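Local coordinates for protein dihydropyrimidinase (Brevibacillus agri, PDB 3SFW) that probably catalyses the zinc-dependent hydrolytic ring opening of dihydropyrimidines, at residues M1-A13 and Y17-V29. Sequence-based numbering, arbitrary orientation.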
loop_
_atom_site.group_PDB
_atom_site.type_symbol
_atom_site.label_atom_id
_atom_site.label_comp_id
_atom_site.label_asym_id
_atom_site.label_seq_id
_atom_site.Cartn_x
_atom_site.Cartn_y
_atom_site.Cartn_z
ATOM N N MET A 1 55.251 -10.904 -5.929
ATOM C CA MET A 1 55.396 -10.989 -7.396
ATOM C C MET A 1 54.304 -10.238 -8.199
ATOM O O MET A 1 53.334 -9.683 -7.634
ATOM C CB MET A 1 55.574 -12.455 -7.843
ATOM C CG MET A 1 54.370 -13.399 -7.684
ATOM S SD MET A 1 54.819 -15.172 -8.072
ATOM C CE MET A 1 55.848 -15.570 -6.637
ATOM N N LYS A 2 54.542 -10.121 -9.495
ATOM C CA LYS A 2 53.592 -9.468 -10.375
ATOM C C LYS A 2 52.875 -10.514 -11.193
ATOM O O LYS A 2 53.473 -11.507 -11.660
ATOM C CB LYS A 2 54.286 -8.463 -11.291
ATOM C CG LYS A 2 54.815 -7.236 -10.559
ATOM C CD LYS A 2 55.888 -6.530 -11.390
ATOM C CE LYS A 2 55.279 -5.723 -12.506
ATOM N NZ LYS A 2 56.242 -4.702 -13.051
ATOM N N LYS A 3 51.595 -10.268 -11.435
ATOM C CA LYS A 3 50.794 -11.147 -12.272
ATOM C C LYS A 3 50.019 -10.302 -13.268
ATOM O O LYS A 3 49.444 -9.287 -12.890
ATOM C CB LYS A 3 49.805 -11.950 -11.409
ATOM C CG LYS A 3 50.513 -12.956 -10.431
ATOM C CD LYS A 3 49.467 -13.685 -9.578
ATOM C CE LYS A 3 50.133 -14.687 -8.572
ATOM N NZ LYS A 3 51.018 -14.046 -7.524
ATOM N N TRP A 4 50.026 -10.721 -14.524
ATOM C CA TRP A 4 49.422 -9.972 -15.618
ATOM C C TRP A 4 48.339 -10.851 -16.216
ATOM O O TRP A 4 48.629 -11.848 -16.901
ATOM C CB TRP A 4 50.506 -9.692 -16.673
ATOM C CG TRP A 4 50.162 -8.728 -17.774
ATOM C CD1 TRP A 4 49.103 -7.858 -17.840
ATOM C CD2 TRP A 4 50.935 -8.512 -18.956
ATOM N NE1 TRP A 4 49.157 -7.143 -19.031
ATOM C CE2 TRP A 4 50.271 -7.532 -19.728
ATOM C CE3 TRP A 4 52.148 -9.043 -19.432
ATOM C CZ2 TRP A 4 50.792 -7.059 -20.955
ATOM C CZ3 TRP A 4 52.638 -8.608 -20.660
ATOM C CH2 TRP A 4 51.964 -7.621 -21.405
ATOM N N ILE A 5 47.082 -10.573 -15.845
ATOM C CA ILE A 5 45.970 -11.362 -16.307
ATOM C C ILE A 5 45.481 -10.795 -17.634
ATOM O O ILE A 5 44.939 -9.645 -17.685
ATOM C CB ILE A 5 44.796 -11.375 -15.292
ATOM C CG1 ILE A 5 45.282 -11.684 -13.862
ATOM C CG2 ILE A 5 43.704 -12.304 -15.734
ATOM C CD1 ILE A 5 44.135 -11.548 -12.774
ATOM N N ARG A 6 45.652 -11.575 -18.695
ATOM C CA ARG A 6 45.441 -11.065 -20.082
ATOM C C ARG A 6 44.270 -11.687 -20.829
ATOM O O ARG A 6 43.939 -12.868 -20.646
ATOM C CB ARG A 6 46.708 -11.286 -20.925
ATOM C CG ARG A 6 47.979 -10.690 -20.307
ATOM C CD ARG A 6 49.058 -10.601 -21.368
ATOM N NE ARG A 6 48.680 -9.600 -22.365
ATOM C CZ ARG A 6 49.407 -9.305 -23.440
ATOM N NH1 ARG A 6 50.537 -9.958 -23.672
ATOM N NH2 ARG A 6 48.994 -8.361 -24.283
ATOM N N ASN A 7 43.623 -10.875 -21.660
ATOM C CA ASN A 7 42.665 -11.384 -22.634
ATOM C C ASN A 7 41.300 -11.739 -22.064
ATOM O O ASN A 7 40.527 -12.414 -22.739
ATOM C CB ASN A 7 43.218 -12.631 -23.358
ATOM C CG ASN A 7 44.592 -12.408 -23.946
ATOM O OD1 ASN A 7 44.867 -11.341 -24.509
ATOM N ND2 ASN A 7 45.484 -13.428 -23.829
ATOM N N GLY A 8 41.017 -11.294 -20.842
ATOM C CA GLY A 8 39.727 -11.568 -20.198
ATOM C C GLY A 8 38.779 -10.368 -20.310
ATOM O O GLY A 8 39.171 -9.305 -20.838
ATOM N N THR A 9 37.535 -10.574 -19.879
ATOM C CA THR A 9 36.507 -9.504 -19.810
ATOM C C THR A 9 36.200 -9.185 -18.348
ATOM O O THR A 9 35.747 -10.054 -17.603
ATOM C CB THR A 9 35.263 -9.947 -20.508
ATOM O OG1 THR A 9 35.602 -10.311 -21.848
ATOM C CG2 THR A 9 34.186 -8.815 -20.544
ATOM N N VAL A 10 36.587 -7.983 -17.924
ATOM C CA VAL A 10 36.311 -7.495 -16.552
ATOM C C VAL A 10 34.838 -7.084 -16.436
ATOM O O VAL A 10 34.335 -6.351 -17.268
ATOM C CB VAL A 10 37.203 -6.271 -16.230
ATOM C CG1 VAL A 10 36.921 -5.701 -14.755
ATOM C CG2 VAL A 10 38.691 -6.682 -16.399
ATOM N N VAL A 11 34.156 -7.575 -15.401
ATOM C CA VAL A 11 32.774 -7.163 -15.145
ATOM C C VAL A 11 32.742 -6.776 -13.700
ATOM O O VAL A 11 33.177 -7.544 -12.833
ATOM C CB VAL A 11 31.774 -8.338 -15.307
ATOM C CG1 VAL A 11 30.327 -7.840 -15.006
ATOM C CG2 VAL A 11 31.878 -8.933 -16.693
ATOM N N THR A 12 32.303 -5.558 -13.417
ATOM C CA THR A 12 32.149 -5.141 -12.026
ATOM C C THR A 12 30.697 -4.691 -11.849
ATOM O O THR A 12 29.832 -5.009 -12.682
ATOM C CB THR A 12 33.081 -3.988 -11.662
ATOM O OG1 THR A 12 32.681 -2.826 -12.401
ATOM C CG2 THR A 12 34.598 -4.325 -11.959
ATOM N N ALA A 13 30.403 -4.012 -10.743
ATOM C CA ALA A 13 29.008 -3.631 -10.509
ATOM C C ALA A 13 28.563 -2.571 -11.494
ATOM O O ALA A 13 27.352 -2.392 -11.686
ATOM C CB ALA A 13 28.777 -3.177 -9.063
ATOM N N TYR A 17 34.160 -4.649 -19.725
ATOM C CA TYR A 17 35.152 -4.204 -20.723
ATOM C C TYR A 17 36.245 -5.226 -20.860
ATOM O O TYR A 17 36.501 -6.001 -19.935
ATOM C CB TYR A 17 35.757 -2.831 -20.359
ATOM C CG TYR A 17 36.471 -2.744 -19.032
ATOM C CD1 TYR A 17 35.769 -2.482 -17.840
ATOM C CD2 TYR A 17 37.831 -3.005 -18.934
ATOM C CE1 TYR A 17 36.433 -2.416 -16.618
ATOM C CE2 TYR A 17 38.505 -2.925 -17.705
ATOM C CZ TYR A 17 37.783 -2.659 -16.549
ATOM O OH TYR A 17 38.417 -2.638 -15.345
ATOM N N GLN A 18 36.894 -5.219 -22.020
ATOM C CA GLN A 18 38.016 -6.109 -22.266
ATOM C C GLN A 18 39.311 -5.377 -21.978
ATOM O O GLN A 18 39.583 -4.325 -22.557
ATOM C CB GLN A 18 37.943 -6.593 -23.711
ATOM C CG GLN A 18 36.927 -7.692 -23.855
ATOM C CD GLN A 18 36.100 -7.578 -25.108
ATOM O OE1 GLN A 18 36.489 -8.075 -26.173
ATOM N NE2 GLN A 18 34.918 -6.949 -24.986
ATOM N N ALA A 19 40.063 -5.837 -20.996
ATOM C CA ALA A 19 41.365 -5.256 -20.752
ATOM C C ALA A 19 42.158 -6.236 -19.937
ATOM O O ALA A 19 41.589 -7.212 -19.413
ATOM C CB ALA A 19 41.236 -3.933 -19.966
ATOM N N ASP A 20 43.453 -5.966 -19.811
ATOM C CA ASP A 20 44.311 -6.752 -18.931
ATOM C C ASP A 20 44.419 -6.126 -17.546
ATOM O O ASP A 20 44.335 -4.898 -17.375
ATOM C CB ASP A 20 45.691 -6.889 -19.536
ATOM C CG ASP A 20 45.672 -7.557 -20.914
ATOM O OD1 ASP A 20 44.658 -8.175 -21.313
ATOM O OD2 ASP A 20 46.683 -7.393 -21.607
ATOM N N VAL A 21 44.683 -6.956 -16.557
ATOM C CA VAL A 21 44.820 -6.468 -15.177
ATOM C C VAL A 21 46.190 -6.837 -14.664
ATOM O O VAL A 21 46.593 -7.996 -14.753
ATOM C CB VAL A 21 43.728 -7.109 -14.277
ATOM C CG1 VAL A 21 43.903 -6.714 -12.799
ATOM C CG2 VAL A 21 42.335 -6.688 -14.776
ATOM N N LEU A 22 46.897 -5.843 -14.126
ATOM C CA LEU A 22 48.218 -6.050 -13.543
ATOM C C LEU A 22 48.176 -5.993 -12.029
ATOM O O LEU A 22 47.690 -5.003 -11.432
ATOM C CB LEU A 22 49.202 -4.982 -14.073
ATOM C CG LEU A 22 50.636 -5.088 -13.514
ATOM C CD1 LEU A 22 51.191 -6.458 -13.968
ATOM C CD2 LEU A 22 51.462 -3.931 -14.150
ATOM N N ILE A 23 48.622 -7.087 -11.403
ATOM C CA ILE A 23 48.697 -7.186 -9.955
ATOM C C ILE A 23 50.154 -7.078 -9.536
ATOM O O ILE A 23 51.021 -7.609 -10.215
ATOM C CB ILE A 23 48.180 -8.587 -9.518
ATOM C CG1 ILE A 23 46.681 -8.732 -9.856
ATOM C CG2 ILE A 23 48.355 -8.788 -7.987
ATOM C CD1 ILE A 23 46.182 -10.194 -9.808
ATOM N N ASP A 24 50.432 -6.334 -8.469
ATOM C CA ASP A 24 51.806 -6.278 -7.916
ATOM C C ASP A 24 51.676 -6.515 -6.430
ATOM O O ASP A 24 51.002 -5.769 -5.733
ATOM C CB ASP A 24 52.453 -4.908 -8.188
ATOM C CG ASP A 24 53.959 -4.866 -7.815
ATOM O OD1 ASP A 24 54.503 -5.863 -7.326
ATOM O OD2 ASP A 24 54.602 -3.841 -8.076
ATOM N N GLY A 25 52.128 -7.677 -5.968
ATOM C CA GLY A 25 51.956 -7.965 -4.565
ATOM C C GLY A 25 50.478 -8.314 -4.289
ATOM O O GLY A 25 49.933 -9.190 -4.939
ATOM N N GLU A 26 49.852 -7.604 -3.354
ATOM C CA GLU A 26 48.491 -7.975 -2.893
ATOM C C GLU A 26 47.390 -7.208 -3.640
ATOM O O GLU A 26 46.210 -7.467 -3.412
ATOM C CB GLU A 26 48.358 -7.711 -1.406
ATOM C CG GLU A 26 49.339 -8.535 -0.531
ATOM C CD GLU A 26 48.861 -8.633 0.902
ATOM O OE1 GLU A 26 48.407 -7.637 1.449
ATOM O OE2 GLU A 26 48.875 -9.728 1.442
ATOM N N LYS A 27 47.789 -6.261 -4.479
ATOM C CA LYS A 27 46.865 -5.214 -4.962
ATOM C C LYS A 27 46.891 -5.069 -6.480
ATOM O O LYS A 27 47.892 -5.377 -7.162
ATOM C CB LYS A 27 47.226 -3.884 -4.314
ATOM C CG LYS A 27 46.618 -3.788 -2.902
ATOM C CD LYS A 27 46.965 -2.515 -2.245
ATOM C CE LYS A 27 46.793 -2.631 -0.762
ATOM N NZ LYS A 27 47.242 -1.332 -0.144
ATOM N N VAL A 28 45.760 -4.650 -7.031
ATOM C CA VAL A 28 45.725 -4.299 -8.440
ATOM C C VAL A 28 46.411 -2.954 -8.618
ATOM O O VAL A 28 46.153 -2.039 -7.842
ATOM C CB VAL A 28 44.269 -4.188 -8.912
ATOM C CG1 VAL A 28 44.224 -3.661 -10.365
ATOM C CG2 VAL A 28 43.569 -5.588 -8.814
ATOM N N VAL A 29 47.359 -2.875 -9.560
ATOM C CA VAL A 29 48.111 -1.621 -9.783
ATOM C C VAL A 29 47.887 -0.989 -11.152
ATOM O O VAL A 29 48.138 0.219 -11.318
ATOM C CB VAL A 29 49.652 -1.785 -9.509
ATOM C CG1 VAL A 29 49.882 -2.125 -8.034
ATOM C CG2 VAL A 29 50.250 -2.800 -10.458
HETATM O O HOH W 1 51.145 -11.169 -6.615
HETATM O O HOH W 2 47.720 -5.073 -21.018
HETATM O O HOH W 3 42.297 -9.823 -18.697
HETATM O O HOH W 4 45.968 -8.967 -24.088
#
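Met1 O takes a nearly straight bond from Gly25 N (2.9 Å); Gly25, whose positive phi suits glycine, is the second residue of the type II' turn Asp24–Lys27. Strand 2-6 runs antiparallel to strand 20-24. Lys3 and Ile23 exchange backbone bonds, while the long aliphatic part of Lys3 carries its ammonium away to Gly434 O. Trp4, its CG anti to the backbone N (chi1 -170°), brings its indole NE1 beside Asp20 CB, and water 2 links NE1 to Asp20 OD2. On the buried face Ile5 CD1 meets Ile23 CD1 at 3.8 Å, branched chains that suit both strand and core. Arg6 lays its CD over the centre of the Trp4 ring and gives NE to Asp20 OD2 (3.1 Å), a salt bridge entering from above the carboxylate plane. Asp20 OD1 accepts Asn7 N (2.9 Å), so one short acid grips both Arg6's side chain and Asn7's backbone. Where the register slips, water 3 joins Gly8 N to Ile5 O and Ala19 O. Beyond it Val10 pairs with Tyr17, and Val10 CB sits over the Tyr17 ring face, 3.9 Å from the centroid, a CH-pi contact. Strands 9-11 and 16-18 form a beta hairpin; strands 2-6 and 20-24 are central in a four-stranded mixed sheet, consistent with the small beta domain beside this family's TIM barrel.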